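Exosome complex component Rrp42 (Methanothermobacter thermautotrophicus, PDB 2WNR) probably serves as a non-catalytic subunit of the archaeal RNA-degrading exosome and helps to shape the active site of its partner Rrp41. Local coordinates at residues A[108-113]-A[233-238]; A[120-125]-A[188-193]; A[195-200]-A[220-225]. One frame throughout, in Å; residues are numbered along the deposited sequence.

Contacts 1 and 3 belong to one antiparallel sheet, since strands 219-226 and 231-237 are neighbours in it; their centres lie about 9 Å apart, and Ala-233 O sits 2.6 Å from Gly-224 N where they join. Contact 3 builds the interior of that sheet, while contact 1 docks helix 102-117 on its outermost strand in this chain, where a neighbouring chain carries the sheet onward. Contact 2 lies farther off, about 20 Å from contact 1 and 23 Å from contact 3 between centres, and pairs the loops around 120-125 and 188-193. It still touches contact 3 through Ala-193 and Val-225. Rrp42 probably helps structure the Rrp41 active site; contact 1 has the most residues near another protein's chain.

Contact 1: A[108-113]-A[233-238]; sequences SRVVDR and AMQKGG
Arg-113 reaches from helix 102-117 to the side chain of Gln-235, and NH1 gives a nearly straight hydrogen bond to OE1, 2.8 Å long with 176° at the hydrogen. OE1 lies in the guanidinium plane, at its edge, but seen from the amide the NH1 donor stands 39° above the carbonyl plane. The two side chains cross at about a right angle, with their flat groups turned well out of parallel. Arg-113 starts with CG anti to the backbone N, which sets CG against Ala-233 CB at 4.1 Å; CD lies equally near. Main-chain Met-234 O is also at the guanidinium edge, 3.2 Å from NH1.

Here the RNase PH fold packs helix 102-117 over strand 231-237, the outer strand of the four-stranded sheet, the two running nearly antiparallel at 155° with their axes 8.5 Å apart at closest. Met-234 and Gln-235 also pair with a strand of a neighbouring chain, so the sheet continues across the subunit interface. That chain supplies an acidic partner for Arg-113 NH2 and a polar one for Gln-235 OE1, and the charge nearby probably steadies the guanidinium.

One turn back along the helix, Val-110 packs against the glutamine; the two side chains cross obliquely. Its CG2 meets Gln-235 CG and CD, both at 3.6 Å. The glutamine leaves the strand with CG anti to the backbone N, and the bend at chi2 lays CD on the same methyl that CG meets. NE2 bonds to Glu-106, which is earlier on the same helix, and to an acidic side chain of the neighbouring chain, while Val-110 also touches Phe-151 and Met-195.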
loop_
_atom_site.group_PDB
_atom_site.type_symbol
_atom_site.label_atom_id
_atom_site.label_comp_id
_atom_site.label_asym_id
_atom_site.label_seq_id
_atom_site.Cartn_x
_atom_site.Cartn_y
_atom_site.Cartn_z
ATOM N N SER A 108 5.992 19.861 -0.950
ATOM C CA SER A 108 5.234 19.663 -2.178
ATOM C C SER A 108 3.998 20.557 -2.268
ATOM O O SER A 108 3.821 21.284 -3.242
ATOM C CB SER A 108 4.837 18.193 -2.282
ATOM O OG SER A 108 4.724 17.813 -3.629
ATOM N N ARG A 109 3.151 20.518 -1.247
ATOM C CA ARG A 109 1.929 21.332 -1.223
ATOM C C ARG A 109 2.181 22.836 -1.192
ATOM O O ARG A 109 1.412 23.614 -1.759
ATOM C CB ARG A 109 1.069 20.946 -0.035
ATOM C CG ARG A 109 0.449 19.588 -0.182
ATOM C CD ARG A 109 -0.312 19.209 1.054
ATOM N NE ARG A 109 -1.422 20.116 1.334
ATOM C CZ ARG A 109 -2.596 20.077 0.718
ATOM N NH1 ARG A 109 -2.807 19.188 -0.238
ATOM N NH2 ARG A 109 -3.542 20.928 1.055
ATOM N N VAL A 110 3.254 23.242 -0.522
ATOM C CA VAL A 110 3.605 24.649 -0.447
ATOM C C VAL A 110 4.050 25.168 -1.805
ATOM O O VAL A 110 3.672 26.273 -2.198
ATOM C CB VAL A 110 4.632 24.935 0.676
ATOM C CG1 VAL A 110 5.192 26.326 0.553
ATOM C CG2 VAL A 110 3.941 24.813 2.018
ATOM N N VAL A 111 4.807 24.357 -2.537
ATOM C CA VAL A 111 5.206 24.701 -3.899
ATOM C C VAL A 111 3.987 24.728 -4.795
ATOM O O VAL A 111 3.802 25.655 -5.579
ATOM C CB VAL A 111 6.208 23.703 -4.474
ATOM C CG1 VAL A 111 6.473 24.019 -5.943
ATOM C CG2 VAL A 111 7.494 23.719 -3.667
ATOM N N ASP A 112 3.144 23.711 -4.668
ATOM C CA ASP A 112 1.937 23.661 -5.447
ATOM C C ASP A 112 1.074 24.887 -5.185
ATOM O O ASP A 112 0.485 25.441 -6.110
ATOM C CB ASP A 112 1.150 22.389 -5.160
ATOM C CG ASP A 112 -0.045 22.246 -6.086
ATOM O OD1 ASP A 112 -1.082 22.873 -5.802
ATOM O OD2 ASP A 112 0.064 21.536 -7.107
ATOM N N ARG A 113 1.009 25.305 -3.926
ATOM C CA ARG A 113 0.206 26.465 -3.546
ATOM C C ARG A 113 0.674 27.734 -4.268
ATOM O O ARG A 113 -0.134 28.460 -4.855
ATOM C CB ARG A 113 0.266 26.669 -2.033
ATOM C CG ARG A 113 -0.801 27.606 -1.474
ATOM C CD ARG A 113 -0.686 27.700 0.023
ATOM N NE ARG A 113 -0.695 26.369 0.626
ATOM C CZ ARG A 113 -0.111 26.053 1.783
ATOM N NH1 ARG A 113 0.539 26.976 2.483
ATOM N NH2 ARG A 113 -0.177 24.807 2.233
ATOM N N ALA A 233 1.133 32.851 -1.360
ATOM C CA ALA A 233 1.314 31.689 -0.485
ATOM C C ALA A 233 2.101 32.037 0.768
ATOM O O ALA A 233 3.074 32.805 0.715
ATOM C CB ALA A 233 1.997 30.555 -1.226
ATOM N N MET A 234 1.686 31.461 1.893
ATOM C CA MET A 234 2.403 31.637 3.146
ATOM C C MET A 234 2.375 30.353 3.966
ATOM O O MET A 234 1.371 29.630 3.973
ATOM C CB MET A 234 1.811 32.785 3.944
ATOM C CG MET A 234 2.658 33.231 5.113
ATOM S SD MET A 234 1.952 34.675 5.928
ATOM C CE MET A 234 2.331 35.946 4.727
ATOM N N GLN A 235 3.480 30.072 4.658
ATOM C CA GLN A 235 3.575 28.866 5.462
ATOM C C GLN A 235 4.513 29.021 6.653
ATOM O O GLN A 235 5.741 29.000 6.511
ATOM C CB GLN A 235 4.022 27.675 4.587
ATOM C CG GLN A 235 4.074 26.337 5.302
ATOM C CD GLN A 235 2.723 25.625 5.338
ATOM O OE1 GLN A 235 1.692 26.176 4.941
ATOM N NE2 GLN A 235 2.729 24.384 5.818
ATOM N N LYS A 236 3.928 29.151 7.833
ATOM C CA LYS A 236 4.693 29.110 9.073
ATOM C C LYS A 236 5.081 27.664 9.348
ATOM O O LYS A 236 4.261 26.757 9.206
ATOM C CB LYS A 236 3.859 29.670 10.226
ATOM C CG LYS A 236 4.610 29.832 11.541
ATOM C CD LYS A 236 4.336 28.699 12.506
ATOM C CE LYS A 236 5.221 28.800 13.724
ATOM N NZ LYS A 236 4.990 27.654 14.664
ATOM N N GLY A 237 6.334 27.447 9.723
ATOM C CA GLY A 237 6.804 26.112 10.090
ATOM C C GLY A 237 7.534 26.149 11.409
ATOM O O GLY A 237 7.786 27.233 11.943
ATOM N N GLY A 238 7.868 24.976 11.941
ATOM C CA GLY A 238 8.697 24.887 13.150
ATOM C C GLY A 238 7.860 24.681 14.389
ATOM O O GLY A 238 6.642 24.789 14.342
#

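Contact 2: A[120-125]-A[188-193]; sequences MIDLEK and PVNRKA
Met-120 O accepts a hydrogen bond from Asn-190 N at 2.7 Å, and Pro-188 O takes a longer one, 3.2 Å, from Asp-122 N. The two bonds run in opposite senses on both sides of the Ile-121 and Val-189 pair, whose CA atoms are 4.9 Å apart. Two CA-H...O contacts lie between them, Val-189 CA to Met-120 O and Ile-121 CA to Pro-188 O; a third, Met-120 CA to Arg-191 O, lies beyond.

A single beta bridge thus ties two loops, the one following helix 102-117 and the one leading into strand 193-201. Just past the bridge, Asp-122 is the centre of an inverse gamma turn, and its CB points back at the 188-193 loop.

Among the side chains, the aspartate and Asn-190 cross with the carboxylate and amide planes 48° apart; Asn-190 ND2 stands 3.6 Å from Asp-122 CB. At the outer end Pro-188 and Lys-125 slide past each other in opposite directions, the ring CG lying 3.8 Å from Lys-125 CB and the ring CB near the lysine CD. Beyond CD the lysine turns off from the proline.

Met-120 carries the inner end. With CG anti to the backbone N (chi1 169°), that carbon lies 3.2 Å from Arg-191 O, and the rest of the chain runs extended toward helix 150-164, where it touches Val-159 and Leu-162. Val-189 CG1 comes to 4.4 Å from Met-120 CG and its side chain touches Leu-163 on the same helix. Ile-121 also packs on Leu-162, and on Ile-81 of strand 80-87.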
loop_
_atom_site.group_PDB
_atom_site.type_symbol
_atom_site.label_atom_id
_atom_site.label_comp_id
_atom_site.label_asym_id
_atom_site.label_seq_id
_atom_site.Cartn_x
_atom_site.Cartn_y
_atom_site.Cartn_z
ATOM N N MET A 120 -0.282 31.337 -12.243
ATOM C CA MET A 120 0.845 31.423 -13.154
ATOM C C MET A 120 0.538 30.797 -14.497
ATOM O O MET A 120 0.920 31.332 -15.539
ATOM C CB MET A 120 2.038 30.715 -12.531
ATOM C CG MET A 120 3.200 30.483 -13.459
ATOM S SD MET A 120 4.651 30.022 -12.507
ATOM C CE MET A 120 5.847 29.920 -13.838
ATOM N N ILE A 121 -0.161 29.668 -14.467
ATOM C CA ILE A 121 -0.536 28.954 -15.679
ATOM C C ILE A 121 -2.043 29.060 -15.913
ATOM O O ILE A 121 -2.832 28.802 -15.013
ATOM C CB ILE A 121 -0.056 27.485 -15.605
ATOM C CG1 ILE A 121 1.461 27.453 -15.677
ATOM C CG2 ILE A 121 -0.629 26.648 -16.742
ATOM C CD1 ILE A 121 2.057 26.281 -14.975
ATOM N N ASP A 122 -2.428 29.464 -17.117
ATOM C CA ASP A 122 -3.843 29.538 -17.487
ATOM C C ASP A 122 -4.366 28.149 -17.831
ATOM O O ASP A 122 -4.370 27.751 -19.003
ATOM C CB ASP A 122 -4.053 30.489 -18.667
ATOM C CG ASP A 122 -5.500 30.980 -18.787
ATOM O OD1 ASP A 122 -6.376 30.509 -18.026
ATOM O OD2 ASP A 122 -5.761 31.850 -19.650
ATOM N N LEU A 123 -4.794 27.419 -16.798
ATOM C CA LEU A 123 -5.348 26.068 -16.949
ATOM C C LEU A 123 -6.483 25.981 -17.994
ATOM O O LEU A 123 -6.681 24.937 -18.613
ATOM C CB LEU A 123 -5.825 25.514 -15.598
ATOM C CG LEU A 123 -4.915 25.574 -14.359
ATOM C CD1 LEU A 123 -5.595 25.030 -13.094
ATOM C CD2 LEU A 123 -3.516 24.966 -14.555
ATOM N N GLU A 124 -7.210 27.077 -18.191
ATOM C CA GLU A 124 -8.262 27.137 -19.209
ATOM C C GLU A 124 -7.736 26.867 -20.613
ATOM O O GLU A 124 -8.443 26.296 -21.443
ATOM C CB GLU A 124 -8.964 28.493 -19.192
ATOM C CG GLU A 124 -10.177 28.561 -18.285
ATOM C CD GLU A 124 -11.073 29.739 -18.614
ATOM O OE1 GLU A 124 -10.578 30.887 -18.553
ATOM O OE2 GLU A 124 -12.269 29.520 -18.940
ATOM N N LYS A 125 -6.498 27.285 -20.868
ATOM C CA LYS A 125 -5.872 27.122 -22.179
ATOM C C LYS A 125 -5.261 25.733 -22.347
ATOM O O LYS A 125 -4.809 25.377 -23.440
ATOM C CB LYS A 125 -4.816 28.206 -22.419
ATOM C CG LYS A 125 -5.359 29.620 -22.342
ATOM C CD LYS A 125 -4.492 30.603 -23.108
ATOM C CE LYS A 125 -4.954 32.033 -22.853
ATOM N NZ LYS A 125 -5.076 32.819 -24.115
ATOM N N PRO A 188 1.064 28.381 -21.500
ATOM C CA PRO A 188 0.480 29.712 -21.296
ATOM C C PRO A 188 0.826 30.229 -19.894
ATOM O O PRO A 188 0.196 29.846 -18.900
ATOM C CB PRO A 188 -1.028 29.472 -21.459
ATOM C CG PRO A 188 -1.220 28.004 -21.169
ATOM C CD PRO A 188 0.029 27.336 -21.655
ATOM N N VAL A 189 1.855 31.066 -19.830
ATOM C CA VAL A 189 2.321 31.632 -18.574
ATOM C C VAL A 189 1.769 33.046 -18.463
ATOM O O VAL A 189 2.104 33.912 -19.271
ATOM C CB VAL A 189 3.868 31.635 -18.497
ATOM C CG1 VAL A 189 4.348 32.360 -17.249
ATOM C CG2 VAL A 189 4.406 30.209 -18.527
ATOM N N ASN A 190 0.910 33.268 -17.471
ATOM C CA ASN A 190 0.297 34.581 -17.271
ATOM C C ASN A 190 1.174 35.543 -16.479
ATOM O O ASN A 190 1.195 36.750 -16.752
ATOM C CB ASN A 190 -1.074 34.437 -16.607
ATOM C CG ASN A 190 -2.179 34.116 -17.602
ATOM O OD1 ASN A 190 -2.032 34.317 -18.809
ATOM N ND2 ASN A 190 -3.300 33.619 -17.093
ATOM N N ARG A 191 1.890 34.993 -15.497
ATOM C CA ARG A 191 2.751 35.760 -14.595
ATOM C C ARG A 191 3.677 34.860 -13.774
ATOM O O ARG A 191 3.513 33.642 -13.747
ATOM C CB ARG A 191 1.928 36.667 -13.668
ATOM C CG ARG A 191 0.658 36.055 -13.062
ATOM C CD ARG A 191 -0.142 37.144 -12.367
ATOM N NE ARG A 191 -1.551 36.806 -12.176
ATOM C CZ ARG A 191 -2.512 36.976 -13.087
ATOM N NH1 ARG A 191 -3.765 36.643 -12.794
ATOM N NH2 ARG A 191 -2.233 37.466 -14.290
ATOM N N LYS A 192 4.658 35.471 -13.120
ATOM C CA LYS A 192 5.613 34.730 -12.303
ATOM C C LYS A 192 5.420 35.051 -10.836
ATOM O O LYS A 192 4.922 36.120 -10.482
ATOM C CB LYS A 192 7.052 35.048 -12.714
ATOM C CG LYS A 192 7.568 34.229 -13.890
ATOM C CD LYS A 192 8.731 34.921 -14.588
ATOM C CE LYS A 192 8.233 35.885 -15.643
ATOM N NZ LYS A 192 9.339 36.702 -16.209
ATOM N N ALA A 193 5.804 34.101 -9.994
ATOM C CA ALA A 193 5.827 34.283 -8.555
ATOM C C ALA A 193 7.001 33.480 -8.009
ATOM O O ALA A 193 7.343 32.425 -8.552
ATOM C CB ALA A 193 4.534 33.813 -7.947
#

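Contact 3: A[195-200]-A[220-225]; sequences MCTFAK and RISIGV
Strands 193-201 and 219-226 form the inner antiparallel pair of the four-stranded sheet in the second RNase PH family region, and Thr-197 meets Ser-222 across it. Ser-222 OG donates to Thr-197 OG1 at 2.8 Å, between residues of a non-hydrogen-bonded pair. OG1 is placed anti to the carbonyl carbon (chi1 -63°) and also bonds to Asp-152 of helix 150-164, so the hydroxyl links sheet and helix. An alanine here would probably leave both Ser-222 OG and the Asp-152 carboxylate without this partner and open a gap beside the serine, where CG2 now packs.

Cys-196 with Ile-223 and Phe-198 with Ile-221 are the hydrogen-bonded pairs, each joined by two backbone bonds; the shortest is Ile-223 N to Cys-196 O at 2.7 Å.

The sheet separates two helices. On the face bearing Thr-197, Met-195 SD lies 3.8 Å from Ser-222 CB, and the bend at chi3 (-74°) rests CE against Gly-224 N and CA. Arg-220, on the same face, sends NH2 to Glu-106.

On the other face, toward helix 244-268, Phe-198 CB touches Ile-221 CG2 at 4.0 Å. Its ring turns an edge to Ile-221 O, which lies 3.6 Å from CD2, while Ile-223 CD1 approaches obliquely, 4.4 Å from CE2. Ala-250 touches both Phe-198 and Ile-223.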
loop_
_atom_site.group_PDB
_atom_site.type_symbol
_atom_site.label_atom_id
_atom_site.label_comp_id
_atom_site.label_asym_id
_atom_site.label_seq_id
_atom_site.Cartn_x
_atom_site.Cartn_y
_atom_site.Cartn_z
ATOM N N MET A 195 9.432 32.614 -4.066
ATOM C CA MET A 195 9.279 32.451 -2.634
ATOM C C MET A 195 10.540 32.738 -1.826
ATOM O O MET A 195 11.657 32.354 -2.201
ATOM C CB MET A 195 8.782 31.041 -2.347
ATOM C CG MET A 195 8.519 30.730 -0.895
ATOM S SD MET A 195 7.559 29.211 -0.738
ATOM C CE MET A 195 5.940 29.789 -1.276
ATOM N N CYS A 196 10.330 33.411 -0.699
ATOM C CA CYS A 196 11.369 33.670 0.282
ATOM C C CYS A 196 11.028 32.967 1.588
ATOM O O CYS A 196 9.912 33.106 2.095
ATOM C CB CYS A 196 11.471 35.166 0.532
ATOM S SG CYS A 196 12.121 36.097 -0.847
ATOM N N THR A 197 11.987 32.211 2.121
ATOM C CA THR A 197 11.835 31.545 3.407
ATOM C C THR A 197 12.757 32.193 4.424
ATOM O O THR A 197 13.942 32.399 4.157
ATOM C CB THR A 197 12.150 30.040 3.318
ATOM O OG1 THR A 197 11.206 29.411 2.448
ATOM C CG2 THR A 197 12.039 29.379 4.676
ATOM N N PHE A 198 12.198 32.508 5.588
ATOM C CA PHE A 198 12.927 33.131 6.688
ATOM C C PHE A 198 12.961 32.202 7.886
ATOM O O PHE A 198 12.034 31.433 8.101
ATOM C CB PHE A 198 12.242 34.433 7.106
ATOM C CG PHE A 198 12.116 35.430 6.003
ATOM C CD1 PHE A 198 13.013 36.474 5.898
ATOM C CD2 PHE A 198 11.094 35.326 5.065
ATOM C CE1 PHE A 198 12.900 37.405 4.869
ATOM C CE2 PHE A 198 10.972 36.253 4.033
ATOM C CZ PHE A 198 11.872 37.291 3.932
ATOM N N ALA A 199 14.018 32.294 8.678
ATOM C CA ALA A 199 14.127 31.509 9.894
ATOM C C ALA A 199 14.261 32.418 11.109
ATOM O O ALA A 199 15.117 33.302 11.132
ATOM C CB ALA A 199 15.314 30.562 9.804
ATOM N N LYS A 200 13.406 32.203 12.108
ATOM C CA LYS A 200 13.520 32.917 13.380
ATOM C C LYS A 200 14.603 32.286 14.248
ATOM O O LYS A 200 14.466 31.149 14.712
ATOM C CB LYS A 200 12.185 32.930 14.123
ATOM C CG LYS A 200 12.217 33.570 15.518
ATOM C CD LYS A 200 12.082 35.085 15.471
ATOM C CE LYS A 200 12.060 35.680 16.870
ATOM N NZ LYS A 200 10.813 35.408 17.630
ATOM N N ARG A 220 10.035 29.055 11.242
ATOM C CA ARG A 220 10.350 29.539 9.905
ATOM C C ARG A 220 9.080 30.048 9.265
ATOM O O ARG A 220 7.991 29.652 9.662
ATOM C CB ARG A 220 10.921 28.407 9.048
ATOM C CG ARG A 220 9.936 27.249 8.848
ATOM C CD ARG A 220 10.258 26.388 7.660
ATOM N NE ARG A 220 9.962 25.035 8.007
ATOM C CZ ARG A 220 8.959 24.223 7.683
ATOM N NH1 ARG A 220 9.023 23.047 8.266
ATOM N NH2 ARG A 220 7.955 24.481 6.846
ATOM N N ILE A 221 9.218 30.912 8.267
ATOM C CA ILE A 221 8.066 31.361 7.475
ATOM C C ILE A 221 8.430 31.524 5.991
ATOM O O ILE A 221 9.413 32.171 5.646
ATOM C CB ILE A 221 7.400 32.646 8.062
ATOM C CG1 ILE A 221 6.199 33.068 7.211
ATOM C CG2 ILE A 221 8.415 33.776 8.211
ATOM C CD1 ILE A 221 5.238 34.012 7.896
ATOM N N SER A 222 7.648 30.892 5.125
ATOM C CA SER A 222 7.845 30.994 3.690
ATOM C C SER A 222 6.771 31.880 3.103
ATOM O O SER A 222 5.582 31.694 3.397
ATOM C CB SER A 222 7.781 29.616 3.037
ATOM O OG SER A 222 8.742 28.754 3.610
ATOM N N ILE A 223 7.188 32.836 2.274
ATOM C CA ILE A 223 6.250 33.740 1.634
ATOM C C ILE A 223 6.397 33.738 0.113
ATOM O O ILE A 223 7.475 33.989 -0.419
ATOM C CB ILE A 223 6.363 35.166 2.211
ATOM C CG1 ILE A 223 6.154 35.132 3.728
ATOM C CG2 ILE A 223 5.337 36.100 1.559
ATOM C CD1 ILE A 223 6.623 36.365 4.429
ATOM N N GLY A 224 5.302 33.428 -0.576
ATOM C CA GLY A 224 5.262 33.500 -2.030
ATOM C C GLY A 224 4.664 34.823 -2.479
ATOM O O GLY A 224 3.509 35.133 -2.157
ATOM N N VAL A 225 5.459 35.600 -3.219
ATOM C CA VAL A 225 5.033 36.902 -3.752
ATOM C C VAL A 225 4.960 36.868 -5.283
ATOM O O VAL A 225 5.744 36.175 -5.926
ATOM C CB VAL A 225 5.981 38.042 -3.306
ATOM C CG1 VAL A 225 5.392 39.389 -3.654
ATOM C CG2 VAL A 225 6.238 37.957 -1.801
#